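Local coordinates for protein catalase (Corynebacterium glutamicum, PDB 4B7G) that probably breaks hydrogen peroxide down to water and oxygen at a heme iron, at residues H70-G75 / Q114-T119. Numbering follows the deposited sequence. Where two conformers were deposited one is given.
Sequences HAKGHG and QGSPDT. With HEM (protoporphyrin IX containing Fe), chain J.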
loop_
_atom_site.group_PDB
_atom_site.type_symbol
_atom_site.label_atom_id
_atom_site.label_comp_id
_atom_site.label_asym_id
_atom_site.label_seq_id
_atom_site.Cartn_x
_atom_site.Cartn_y
_atom_site.Cartn_z
ATOM N N HIS B 70 10.659 12.639 -13.060
ATOM C CA HIS B 70 9.708 12.914 -14.145
ATOM C C HIS B 70 8.245 12.951 -13.685
ATOM O O HIS B 70 7.347 12.567 -14.439
ATOM C CB HIS B 70 9.842 11.906 -15.292
ATOM C CG HIS B 70 11.170 11.927 -15.987
ATOM N ND1 HIS B 70 11.344 12.474 -17.243
ATOM C CD2 HIS B 70 12.382 11.440 -15.621
ATOM C CE1 HIS B 70 12.604 12.335 -17.612
ATOM N NE2 HIS B 70 13.254 11.703 -16.648
ATOM N N ALA B 71 8.003 13.414 -12.462
ATOM C CA ALA B 71 6.641 13.524 -11.931
ATOM C C ALA B 71 5.707 14.395 -12.782
ATOM O O ALA B 71 4.520 14.067 -12.939
ATOM C CB ALA B 71 6.680 14.047 -10.499
ATOM N N LYS B 72 6.225 15.507 -13.312
ATOM C CA LYS B 72 5.386 16.456 -14.051
ATOM C C LYS B 72 5.380 16.131 -15.533
ATOM O O LYS B 72 6.373 16.367 -16.233
ATOM C CB LYS B 72 5.873 17.903 -13.864
ATOM C CG LYS B 72 4.958 18.947 -14.539
ATOM C CD LYS B 72 3.695 19.219 -13.688
ATOM C CE LYS B 72 2.653 20.033 -14.456
ATOM N NZ LYS B 72 3.140 21.371 -14.939
ATOM N N GLY B 73 4.261 15.619 -16.030
ATOM C CA GLY B 73 4.214 15.216 -17.422
ATOM C C GLY B 73 2.820 15.225 -17.997
ATOM O O GLY B 73 1.852 15.518 -17.291
ATOM N N HIS B 74 2.724 14.891 -19.283
ATOM C CA HIS B 74 1.468 14.939 -20.018
ATOM C C HIS B 74 1.706 14.185 -21.315
ATOM O O HIS B 74 2.856 13.979 -21.716
ATOM C CB HIS B 74 1.086 16.392 -20.338
ATOM C CG HIS B 74 2.192 17.174 -20.976
ATOM N ND1 HIS B 74 3.215 17.743 -20.247
ATOM C CD2 HIS B 74 2.455 17.462 -22.275
ATOM C CE1 HIS B 74 4.053 18.358 -21.065
ATOM N NE2 HIS B 74 3.613 18.204 -22.302
ATOM N N GLY B 75 0.638 13.785 -21.989
ATOM C CA GLY B 75 0.818 12.972 -23.172
ATOM C C GLY B 75 -0.351 12.934 -24.129
ATOM O O GLY B 75 -1.297 13.737 -24.047
ATOM N N GLN B 114 4.735 16.970 -9.191
ATOM C CA GLN B 114 3.438 17.315 -9.742
ATOM C C GLN B 114 3.141 18.769 -9.412
ATOM O O GLN B 114 3.455 19.250 -8.313
ATOM C CB GLN B 114 2.356 16.430 -9.128
ATOM C CG GLN B 114 2.135 15.095 -9.832
ATOM C CD GLN B 114 0.922 14.358 -9.272
ATOM O OE1 GLN B 114 -0.132 14.281 -9.911
ATOM N NE2 GLN B 114 1.065 13.826 -8.063
ATOM N N GLY B 115 2.542 19.480 -10.363
ATOM C CA GLY B 115 2.211 20.873 -10.135
ATOM C C GLY B 115 3.362 21.812 -10.429
ATOM O O GLY B 115 3.128 23.001 -10.658
ATOM N N SER B 116 4.602 21.317 -10.418
ATOM C CA SER B 116 5.715 22.211 -10.780
ATOM C C SER B 116 5.633 22.663 -12.240
ATOM O O SER B 116 5.092 21.946 -13.084
ATOM C CB SER B 116 7.072 21.546 -10.501
ATOM O OG SER B 116 7.292 20.420 -11.334
ATOM N N PRO B 117 6.153 23.870 -12.543
ATOM C CA PRO B 117 6.071 24.416 -13.908
ATOM C C PRO B 117 6.778 23.572 -14.973
ATOM O O PRO B 117 7.866 23.022 -14.729
ATOM C CB PRO B 117 6.759 25.783 -13.782
ATOM C CG PRO B 117 6.554 26.178 -12.340
ATOM C CD PRO B 117 6.661 24.863 -11.576
ATOM N N ASP B 118 6.147 23.482 -16.142
ATOM C CA ASP B 118 6.689 22.774 -17.300
ATOM C C ASP B 118 7.976 23.416 -17.810
ATOM O O ASP B 118 8.777 22.765 -18.487
ATOM C CB ASP B 118 5.690 22.822 -18.470
ATOM C CG ASP B 118 4.467 21.945 -18.263
ATOM O OD1 ASP B 118 4.508 21.023 -17.422
ATOM O OD2 ASP B 118 3.452 22.162 -18.973
ATOM N N THR B 119 8.151 24.707 -17.537
ATOM C CA THR B 119 9.215 25.468 -18.195
ATOM C C THR B 119 10.339 25.881 -17.258
ATOM O O THR B 119 11.050 26.856 -17.531
ATOM C CB THR B 119 8.683 26.725 -18.946
ATOM O OG1 THR B 119 8.050 27.617 -18.016
ATOM C CG2 THR B 119 7.681 26.321 -20.029
HETATM C CHA HEM J . 11.272 7.979 -15.403
HETATM C CHB HEM J . 14.898 5.329 -13.547
HETATM C CHC HEM J . 17.925 7.334 -16.786
HETATM C CHD HEM J . 14.087 8.761 -19.369
HETATM C C1A HEM J . 11.967 7.077 -14.625
HETATM C C2A HEM J . 11.422 6.230 -13.582
HETATM C C3A HEM J . 12.433 5.503 -13.085
HETATM C C4A HEM J . 13.648 5.860 -13.777
HETATM C CMA HEM J . 12.349 4.449 -11.965
HETATM C CAA HEM J . 9.942 6.179 -13.122
HETATM C CBA HEM J . 9.184 5.182 -13.994
HETATM C CGA HEM J . 7.753 5.033 -13.551
HETATM O O1A HEM J . 6.874 4.838 -14.442
HETATM O O2A HEM J . 7.474 5.104 -12.321
HETATM C C1B HEM J . 16.039 5.657 -14.249
HETATM C C2B HEM J . 17.370 5.136 -13.996
HETATM C C3B HEM J . 18.211 5.707 -14.880
HETATM C C4B HEM J . 17.431 6.587 -15.731
HETATM C CMB HEM J . 17.715 4.131 -12.870
HETATM C CAB HEM J . 19.736 5.488 -15.075
HETATM C CBB HEM J . 20.372 4.348 -14.764
HETATM C C1C HEM J . 17.153 7.740 -17.858
HETATM C C2C HEM J . 17.587 7.941 -19.233
HETATM C C3C HEM J . 16.514 8.350 -19.940
HETATM C C4C HEM J . 15.373 8.388 -19.042
HETATM C CMC HEM J . 19.045 7.739 -19.723
HETATM C CAC HEM J . 16.402 8.662 -21.446
HETATM C CBC HEM J . 17.150 8.037 -22.366
HETATM C C1D HEM J . 12.993 8.743 -18.529
HETATM C C2D HEM J . 11.685 9.225 -18.891
HETATM C C3D HEM J . 10.808 8.986 -17.676
HETATM C C4D HEM J . 11.658 8.372 -16.673
HETATM C CMD HEM J . 11.242 9.857 -20.218
HETATM C CAD HEM J . 9.320 9.335 -17.594
HETATM C CBD HEM J . 8.557 8.280 -18.397
HETATM C CGD HEM J . 7.137 8.746 -18.358
HETATM O O1D HEM J . 6.299 8.034 -17.745
HETATM O O2D HEM J . 6.854 9.840 -18.929
HETATM N NA HEM J . 13.330 6.822 -14.721
HETATM N NB HEM J . 16.109 6.541 -15.315
HETATM N NC HEM J . 15.798 8.025 -17.782
HETATM N ND HEM J . 12.937 8.247 -17.222
HETATM FE FE HEM J . 14.493 7.230 -16.345
HETATM O O HOH W 1 6.228 18.811 -18.008
HETATM O O HOH W 2 2.713 18.826 -17.719
HETATM O O HOH W 3 14.958 9.515 -15.523
#
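K72 reaches across to the loop 114-119 and ends between S116 and D118. Its CB lies 3.8 Å from S116 OG, a hydroxyl that is itself hydrogen-bonded to E113 O. With CG anti to the backbone N (chi1 -176°), the chain heads into the loop, and CG already sits near S116 O and D118 OD1. Bent at chi2, it lays CD 3.1 Å from S116 O and 3.5 Å from G115 N; CE stays beside S116 O, and a second bend at chi4 turns NZ onto its acceptors. K72 NZ donates to S116 O (2.8 Å, C=O...N angle 153°). K72 NZ also forms a salt bridge with D118 OD1 (2.9 Å), approaching from above the carboxylate plane, and a second one with D253 OD1. Segment 70-75 carries the first residues of strand 73-82 of the antiparallel catalase β-barrel, and 114-119 belongs to the loop between strands 100-108 and 125-132. D118 OD1 also accepts from two waters, one bonded to K72 O, the other 2.8 Å from H74 ND1, while H74 NE2 is hydrogen-bonded to S203 OG. Heme C3D sits 3.4 Å off the plane of the H70 imidazole, over its centre, consistent with the distal histidine of catalases; H70 ND1 is hydrogen-bonded to S108.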